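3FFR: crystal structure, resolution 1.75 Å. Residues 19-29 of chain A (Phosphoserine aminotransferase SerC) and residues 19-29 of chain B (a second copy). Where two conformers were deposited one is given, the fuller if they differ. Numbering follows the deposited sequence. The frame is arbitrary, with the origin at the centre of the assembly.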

ATOM      1  N   VAL A  19      -7.473   0.282 -18.899  1.00 26.87           N
ATOM      2  CA  VAL A  19      -6.345   0.498 -18.005  1.00 27.46           C
ATOM      3  C   VAL A  19      -5.059   0.679 -18.760  1.00 30.19           C
ATOM      4  O   VAL A  19      -4.245   1.554 -18.421  1.00 28.79           O
ATOM      5  CB  VAL A  19      -6.232  -0.592 -16.900  1.00 27.99           C
ATOM      6  CG1 VAL A  19      -4.877  -0.529 -16.179  1.00 28.24           C
ATOM      7  CG2 VAL A  19      -7.371  -0.433 -15.884  1.00 26.00           C
ATOM      8  N   ARG A  20      -4.844  -0.106 -19.806  1.00 28.74           N
ATOM      9  CA  ARG A  20      -3.569   0.041 -20.552  1.00 31.28           C
ATOM     10  C   ARG A  20      -3.370   1.462 -21.047  1.00 30.00           C
ATOM     11  O   ARG A  20      -2.304   2.068 -20.841  1.00 32.03           O
ATOM     12  CB  ARG A  20      -3.477  -0.954 -21.713  1.00 31.25           C
ATOM     13  CG  ARG A  20      -2.165  -0.878 -22.452  1.00 37.84           C
ATOM     14  CD  ARG A  20      -2.080  -1.858 -23.622  1.00 39.61           C
ATOM     15  NE  ARG A  20      -0.702  -1.803 -24.112  1.00 49.97           N
ATOM     16  CZ  ARG A  20       0.251  -2.677 -23.791  1.00 49.82           C
ATOM     17  NH1 ARG A  20      -0.042  -3.753 -23.059  1.00 43.52           N
ATOM     18  NH2 ARG A  20       1.479  -2.487 -24.266  1.00 54.36           N
ATOM     19  N   GLN A  21      -4.390   2.013 -21.685  1.00 32.07           N
ATOM     20  CA  GLN A  21      -4.201   3.366 -22.216  0.50 31.98           C
ATOM     21  C   GLN A  21      -4.101   4.381 -21.087  1.00 31.10           C
ATOM     22  O   GLN A  21      -3.296   5.320 -21.193  1.00 30.18           O
ATOM     23  CB  GLN A  21      -5.213   3.761 -23.301  0.50 31.82           C
ATOM     24  CG  GLN A  21      -4.914   5.175 -23.880  0.50 38.74           C
ATOM     25  CD  GLN A  21      -3.442   5.402 -24.317  0.50 39.44           C
ATOM     26  OE1 GLN A  21      -2.929   4.724 -25.221  0.50 37.09           O
ATOM     27  NE2 GLN A  21      -2.779   6.393 -23.695  0.50 28.78           N
ATOM     28  N   HIS A  22      -4.830   4.173 -20.002  1.00 29.83           N
ATOM     29  CA  HIS A  22      -4.733   5.085 -18.847  1.00 29.30           C
ATOM     30  C   HIS A  22      -3.378   5.057 -18.195  1.00 29.88           C
ATOM     31  O   HIS A  22      -2.890   6.085 -17.704  1.00 29.72           O
ATOM     32  CB  HIS A  22      -5.824   4.846 -17.793  1.00 29.67           C
ATOM     33  CG  HIS A  22      -7.210   5.120 -18.277  1.00 32.21           C
ATOM     34  ND1 HIS A  22      -7.551   6.265 -18.977  1.00 28.70           N
ATOM     35  CD2 HIS A  22      -8.358   4.426 -18.099  1.00 29.46           C
ATOM     36  CE1 HIS A  22      -8.848   6.237 -19.234  1.00 33.06           C
ATOM     37  NE2 HIS A  22      -9.362   5.141 -18.705  1.00 31.10           N
HETATM   38  N   MSE A  23      -2.745   3.881 -18.195  1.00 29.13           N
HETATM   39  CA  MSE A  23      -1.413   3.744 -17.610  1.00 30.39           C
HETATM   40  C   MSE A  23      -0.397   4.479 -18.504  1.00 30.34           C
HETATM   41  O   MSE A  23       0.594   5.075 -18.041  1.00 30.01           O
HETATM   42  CB  MSE A  23      -0.996   2.292 -17.464  1.00 31.25           C
HETATM   43  CG  MSE A  23       0.368   2.091 -16.801  1.00 33.98           C
HETATM   44 SE   MSE A  23       0.300   2.502 -14.931  0.75 33.67          SE
HETATM   45  CE  MSE A  23      -0.271   0.729 -14.312  1.00 35.94           C
ATOM     46  N   ILE A  24      -0.635   4.439 -19.801  1.00 30.05           N
ATOM     47  CA  ILE A  24       0.273   5.155 -20.719  1.00 30.91           C
ATOM     48  C   ILE A  24       0.154   6.651 -20.439  1.00 31.40           C
ATOM     49  O   ILE A  24       1.149   7.403 -20.405  1.00 32.92           O
ATOM     50  CB  ILE A  24       0.025   4.847 -22.187  1.00 32.10           C
ATOM     51  CG1 ILE A  24       0.282   3.369 -22.439  1.00 34.26           C
ATOM     52  CG2 ILE A  24       0.937   5.692 -23.052  1.00 32.79           C
ATOM     53  CD1 ILE A  24       1.610   2.927 -22.040  1.00 40.47           C
ATOM     54  N   THR A  25      -1.073   7.081 -20.203  1.00 31.52           N
ATOM     55  CA  THR A  25      -1.301   8.481 -19.840  1.00 30.53           C
ATOM     56  C   THR A  25      -0.570   8.829 -18.540  1.00 30.18           C
ATOM     57  O   THR A  25       0.049   9.895 -18.414  1.00 29.35           O
ATOM     58  CB  THR A  25      -2.783   8.800 -19.694  1.00 32.38           C
ATOM     59  OG1 THR A  25      -3.450   8.530 -20.932  1.00 30.63           O
ATOM     60  CG2 THR A  25      -2.989  10.252 -19.352  1.00 30.36           C
ATOM     61  N   ALA A  26      -0.640   7.923 -17.571  1.00 28.07           N
ATOM     62  CA  ALA A  26       0.038   8.120 -16.260  1.00 28.54           C
ATOM     63  C   ALA A  26       1.520   8.321 -16.444  1.00 31.19           C
ATOM     64  O   ALA A  26       2.147   9.173 -15.808  1.00 32.19           O
ATOM     65  CB  ALA A  26      -0.226   6.911 -15.279  1.00 27.70           C
ATOM     66  N   LEU A  27       2.087   7.527 -17.341  1.00 29.39           N
ATOM     67  CA  LEU A  27       3.527   7.608 -17.566  1.00 29.78           C
ATOM     68  C   LEU A  27       3.846   8.922 -18.263  1.00 29.69           C
ATOM     69  O   LEU A  27       4.797   9.636 -17.903  1.00 30.06           O
ATOM     70  CB  LEU A  27       4.011   6.441 -18.418  1.00 30.12           C
ATOM     71  CG  LEU A  27       3.936   5.063 -17.761  1.00 32.38           C
ATOM     72  CD1 LEU A  27       4.161   3.960 -18.801  1.00 37.42           C
ATOM     73  CD2 LEU A  27       4.882   4.946 -16.528  1.00 32.62           C
ATOM     74  N   ASP A  28       3.033   9.243 -19.247  1.00 32.81           N
ATOM     75  CA  ASP A  28       3.235  10.460 -20.044  1.00 30.21           C
ATOM     76  C   ASP A  28       3.154  11.726 -19.229  1.00 32.40           C
ATOM     77  O   ASP A  28       3.936  12.686 -19.450  1.00 33.73           O
ATOM     78  CB  ASP A  28       2.213  10.567 -21.187  1.00 31.82           C
ATOM     79  CG  ASP A  28       2.541   9.668 -22.356  1.00 39.36           C
ATOM     80  OD1 ASP A  28       3.667   9.170 -22.418  1.00 43.63           O
ATOM     81  OD2 ASP A  28       1.682   9.501 -23.243  1.00 43.69           O
ATOM     82  N   GLU A  29       2.221  11.720 -18.283  1.00 30.93           N
ATOM     83  CA  GLU A  29       1.970  12.888 -17.416  1.00 31.27           C
ATOM     84  C   GLU A  29       2.848  12.930 -16.182  1.00 30.03           C
ATOM     85  O   GLU A  29       2.783  13.878 -15.403  1.00 32.11           O
ATOM     86  CB  GLU A  29       0.522  12.967 -16.965  1.00 30.02           C
ATOM     87  CG  GLU A  29      -0.437  13.173 -18.175  1.00 36.70           C
ATOM     88  CD  GLU A  29      -1.892  13.423 -17.797  1.00 42.95           C
ATOM     89  OE1 GLU A  29      -2.234  13.504 -16.605  1.00 45.98           O
ATOM     90  OE2 GLU A  29      -2.716  13.549 -18.734  1.00 55.10           O
TER
ATOM     91  N   VAL B  19      12.145   2.650 -16.080  1.00 26.87           N
ATOM     92  CA  VAL B  19      10.828   2.315 -15.558  1.00 27.46           C
ATOM     93  C   VAL B  19       9.788   2.287 -16.641  1.00 30.19           C
ATOM     94  O   VAL B  19       8.933   1.387 -16.675  1.00 28.79           O
ATOM     95  CB  VAL B  19      10.408   3.212 -14.358  1.00 27.99           C
ATOM     96  CG1 VAL B  19       8.914   3.062 -14.036  1.00 28.24           C
ATOM     97  CG2 VAL B  19      11.246   2.864 -13.121  1.00 26.00           C
ATOM     98  N   ARG B  20       9.836   3.239 -17.564  1.00 28.74           N
ATOM     99  CA  ARG B  20       8.803   3.243 -18.631  1.00 31.28           C
ATOM    100  C   ARG B  20       8.771   1.927 -19.386  1.00 30.00           C
ATOM    101  O   ARG B  20       7.702   1.318 -19.567  1.00 32.03           O
ATOM    102  CB  ARG B  20       8.996   4.416 -19.597  1.00 31.25           C
ATOM    103  CG  ARG B  20       7.924   4.490 -20.654  1.00 37.84           C
ATOM    104  CD  ARG B  20       8.124   5.649 -21.629  1.00 39.61           C
ATOM    105  NE  ARG B  20       6.925   5.707 -22.464  1.00 49.97           N
ATOM    106  CZ  ARG B  20       5.902   6.536 -22.263  1.00 49.82           C
ATOM    107  NH1 ARG B  20       5.970   7.472 -21.315  1.00 43.52           N
ATOM    108  NH2 ARG B  20       4.844   6.454 -23.067  1.00 54.36           N
ATOM    109  N   GLN B  21       9.934   1.465 -19.817  1.00 32.07           N
ATOM    110  CA  GLN B  21       9.919   0.222 -20.592  0.50 31.98           C
ATOM    111  C   GLN B  21       9.551  -0.963 -19.711  1.00 31.10           C
ATOM    112  O   GLN B  21       8.822  -1.854 -20.175  1.00 30.18           O
ATOM    113  CB  GLN B  21      11.187  -0.013 -21.426  0.50 31.82           C
ATOM    114  CG  GLN B  21      11.082  -1.306 -22.286  0.50 38.74           C
ATOM    115  CD  GLN B  21       9.780  -1.426 -23.123  0.50 39.44           C
ATOM    116  OE1 GLN B  21       9.505  -0.599 -24.006  0.50 37.09           O
ATOM    117  NE2 GLN B  21       8.999  -2.492 -22.866  0.50 28.78           N
ATOM    118  N   HIS B  22       9.968  -0.950 -18.454  1.00 29.83           N
ATOM    119  CA  HIS B  22       9.592  -2.037 -17.529  1.00 29.30           C
ATOM    120  C   HIS B  22       8.115  -2.086 -17.258  1.00 29.88           C
ATOM    121  O   HIS B  22       7.538  -3.170 -17.086  1.00 29.72           O
ATOM    122  CB  HIS B  22      10.365  -1.997 -16.204  1.00 29.67           C
ATOM    123  CG  HIS B  22      11.835  -2.219 -16.347  1.00 32.21           C
ATOM    124  ND1 HIS B  22      12.372  -3.241 -17.112  1.00 28.70           N
ATOM    125  CD2 HIS B  22      12.882  -1.588 -15.766  1.00 29.46           C
ATOM    126  CE1 HIS B  22      13.690  -3.200 -17.014  1.00 33.06           C
ATOM    127  NE2 HIS B  22      14.024  -2.216 -16.197  1.00 31.10           N
HETATM  128  N   MSE B  23       7.477  -0.912 -17.230  1.00 29.13           N
HETATM  129  CA  MSE B  23       6.036  -0.844 -16.999  1.00 30.39           C
HETATM  130  C   MSE B  23       5.305  -1.400 -18.235  1.00 30.34           C
HETATM  131  O   MSE B  23       4.240  -2.042 -18.149  1.00 30.01           O
HETATM  132  CB  MSE B  23       5.564   0.574 -16.731  1.00 31.25           C
HETATM  133  CG  MSE B  23       4.070   0.693 -16.423  1.00 33.98           C
HETATM  134 SE   MSE B  23       3.658  -0.020 -14.693  0.75 33.67          SE
HETATM  135  CE  MSE B  23       4.009   1.616 -13.666  1.00 35.94           C
ATOM    136  N   ILE B  24       5.872  -1.154 -19.400  1.00 30.05           N
ATOM    137  CA  ILE B  24       5.251  -1.690 -20.628  1.00 30.91           C
ATOM    138  C   ILE B  24       5.325  -3.214 -20.575  1.00 31.40           C
ATOM    139  O   ILE B  24       4.372  -3.940 -20.925  1.00 32.92           O
ATOM    140  CB  ILE B  24       5.866  -1.152 -21.909  1.00 32.10           C
ATOM    141  CG1 ILE B  24       5.651   0.353 -21.974  1.00 34.26           C
ATOM    142  CG2 ILE B  24       5.230  -1.824 -23.108  1.00 32.79           C
ATOM    143  CD1 ILE B  24       4.255   0.753 -21.869  1.00 40.47           C
ATOM    144  N   THR B  25       6.457  -3.703 -20.100  1.00 31.52           N
ATOM    145  CA  THR B  25       6.613  -5.149 -19.925  1.00 30.53           C
ATOM    146  C   THR B  25       5.576  -5.688 -18.935  1.00 30.18           C
ATOM    147  O   THR B  25       4.969  -6.747 -19.151  1.00 29.35           O
ATOM    148  CB  THR B  25       8.013  -5.520 -19.452  1.00 32.38           C
ATOM    149  OG1 THR B  25       8.972  -5.066 -20.411  1.00 30.63           O
ATOM    150  CG2 THR B  25       8.154  -7.012 -19.310  1.00 30.36           C
ATOM    151  N   ALA B  26       5.371  -4.955 -17.847  1.00 28.07           N
ATOM    152  CA  ALA B  26       4.379  -5.349 -16.808  1.00 28.54           C
ATOM    153  C   ALA B  26       3.001  -5.485 -17.402  1.00 31.19           C
ATOM    154  O   ALA B  26       2.249  -6.415 -17.101  1.00 32.19           O
ATOM    155  CB  ALA B  26       4.352  -4.322 -15.608  1.00 27.70           C
ATOM    156  N   LEU B  27       2.671  -4.543 -18.274  1.00 29.39           N
ATOM    157  CA  LEU B  27       1.341  -4.554 -18.877  1.00 29.78           C
ATOM    158  C   LEU B  27       1.244  -5.728 -19.837  1.00 29.69           C
ATOM    159  O   LEU B  27       0.248  -6.471 -19.861  1.00 30.06           O
ATOM    160  CB  LEU B  27       1.070  -3.254 -19.623  1.00 30.12           C
ATOM    161  CG  LEU B  27       0.942  -2.003 -18.754  1.00 32.38           C
ATOM    162  CD1 LEU B  27       0.971  -0.740 -19.621  1.00 37.42           C
ATOM    163  CD2 LEU B  27      -0.295  -2.069 -17.807  1.00 32.62           C
ATOM    164  N   ASP B  28       2.292  -5.902 -20.614  1.00 32.81           N
ATOM    165  CA  ASP B  28       2.331  -6.968 -21.625  1.00 30.21           C
ATOM    166  C   ASP B  28       2.225  -8.352 -21.035  1.00 32.40           C
ATOM    167  O   ASP B  28       1.549  -9.245 -21.606  1.00 33.73           O
ATOM    168  CB  ASP B  28       3.618  -6.909 -22.463  1.00 31.82           C
ATOM    169  CG  ASP B  28       3.587  -5.824 -23.515  1.00 39.36           C
ATOM    170  OD1 ASP B  28       2.505  -5.298 -23.785  1.00 43.63           O
ATOM    171  OD2 ASP B  28       4.643  -5.533 -24.107  1.00 43.69           O
ATOM    172  N   GLU B  29       2.879  -8.520 -19.891  1.00 30.93           N
ATOM    173  CA  GLU B  29       2.920  -9.821 -19.191  1.00 31.27           C
ATOM    174  C   GLU B  29       1.752 -10.045 -18.253  1.00 30.03           C
ATOM    175  O   GLU B  29       1.633 -11.108 -17.650  1.00 32.11           O
ATOM    176  CB  GLU B  29       4.202 -10.003 -18.399  1.00 30.02           C
ATOM    177  CG  GLU B  29       5.447 -10.030 -19.333  1.00 36.70           C
ATOM    178  CD  GLU B  29       6.758 -10.370 -18.635  1.00 42.95           C
ATOM    179  OE1 GLU B  29       6.779 -10.652 -17.425  1.00 45.98           O
ATOM    180  OE2 GLU B  29       7.801 -10.359 -19.332  1.00 55.10           O
TER

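The two stretches form antiparallel helices, each spanning residues 19 to 28, whose axes run at 171° to one another and approach to 11.2 Å. An exact two-fold axis relates the copies, so every contact made by a chain B residue recurs with the chains exchanged. Together the two surfaces bury 574 Å².

The stretch of chain B begins with Val B19, whose CA-to-CB bond points sideways and which makes no contact with the other stretch; Val B19 O accepts a hydrogen bond from Met B23 N at 2.8 Å. The first residue to reach across is Arg B20. Its CA-to-CB bond also points sideways, but chi1, chi2 and chi3 are all t, and this extended chain carries the guanidinium to Asp A28. There, NH1 and NH2 of Arg B20 both donate to a single oxygen, OD1 of Asp A28, at 3.1 and 3.0 Å respectively. The N-H...O angles, 138° and 139°, are nearly equal and well short of linear, as expected when two donors converge on one acceptor. The oxygen lies at the edge of the guanidinium, near its plane, and the pair forms a salt bridge. The same guanidinium also lies against aliphatic atoms: NH1 of Arg B20 is 3.6 Å from Leu A27 CB, and NH2 is 4.0 Å from Ile A24 CG2.

Gln B21 and His B22 take no part in the contact. The next turn brings Met B23, a selenomethionine, whose CA-to-CB bond points toward chain A. It meets its own symmetry mate, CG of Met B23 lying 4.0 Å from CG of Met A23, and the same CG atom is 4.0 Å from Leu A27 CD1. The buried methionines thus pair across the two-fold axis and are joined there by leucine from each helix.

Ile B24 makes the second self-contact. Although its CA-to-CB bond points sideways, chi1 and chi2 are both m and the end of the side chain comes nearer, so that CD1 of Ile B24 sits just 3.4 Å from CD1 of Ile A24, a tight approach for two methyl groups. Its CG2 lies 4.0 Å from Arg A20 NH2.

The CA-to-CB bond of Thr B25 points away from chain A, and Ala B26 is out of reach. Leu B27 then returns to the interface, its CA-to-CB bond pointing toward chain A and with 84 Å² covered. Its CD1 lies 4.0 Å from Met A23 CG and 4.4 Å from Ile A24 CD1, while its CB is 3.6 Å from Arg A20 NH1. The backbones are close here as well, with 6.9 Å between CA of Leu B27 and CA of Arg A20.

Asp B28 completes the second salt bridge, its OD1 receiving NH2 of Arg A20 at 3.0 Å and NH1 of Arg A20 at 3.1 Å. The antiparallel arrangement sets Arg B20 against Asp A28 and Arg A20 against Asp B28, so the apolar contacts are flanked by two equivalent ion pairs.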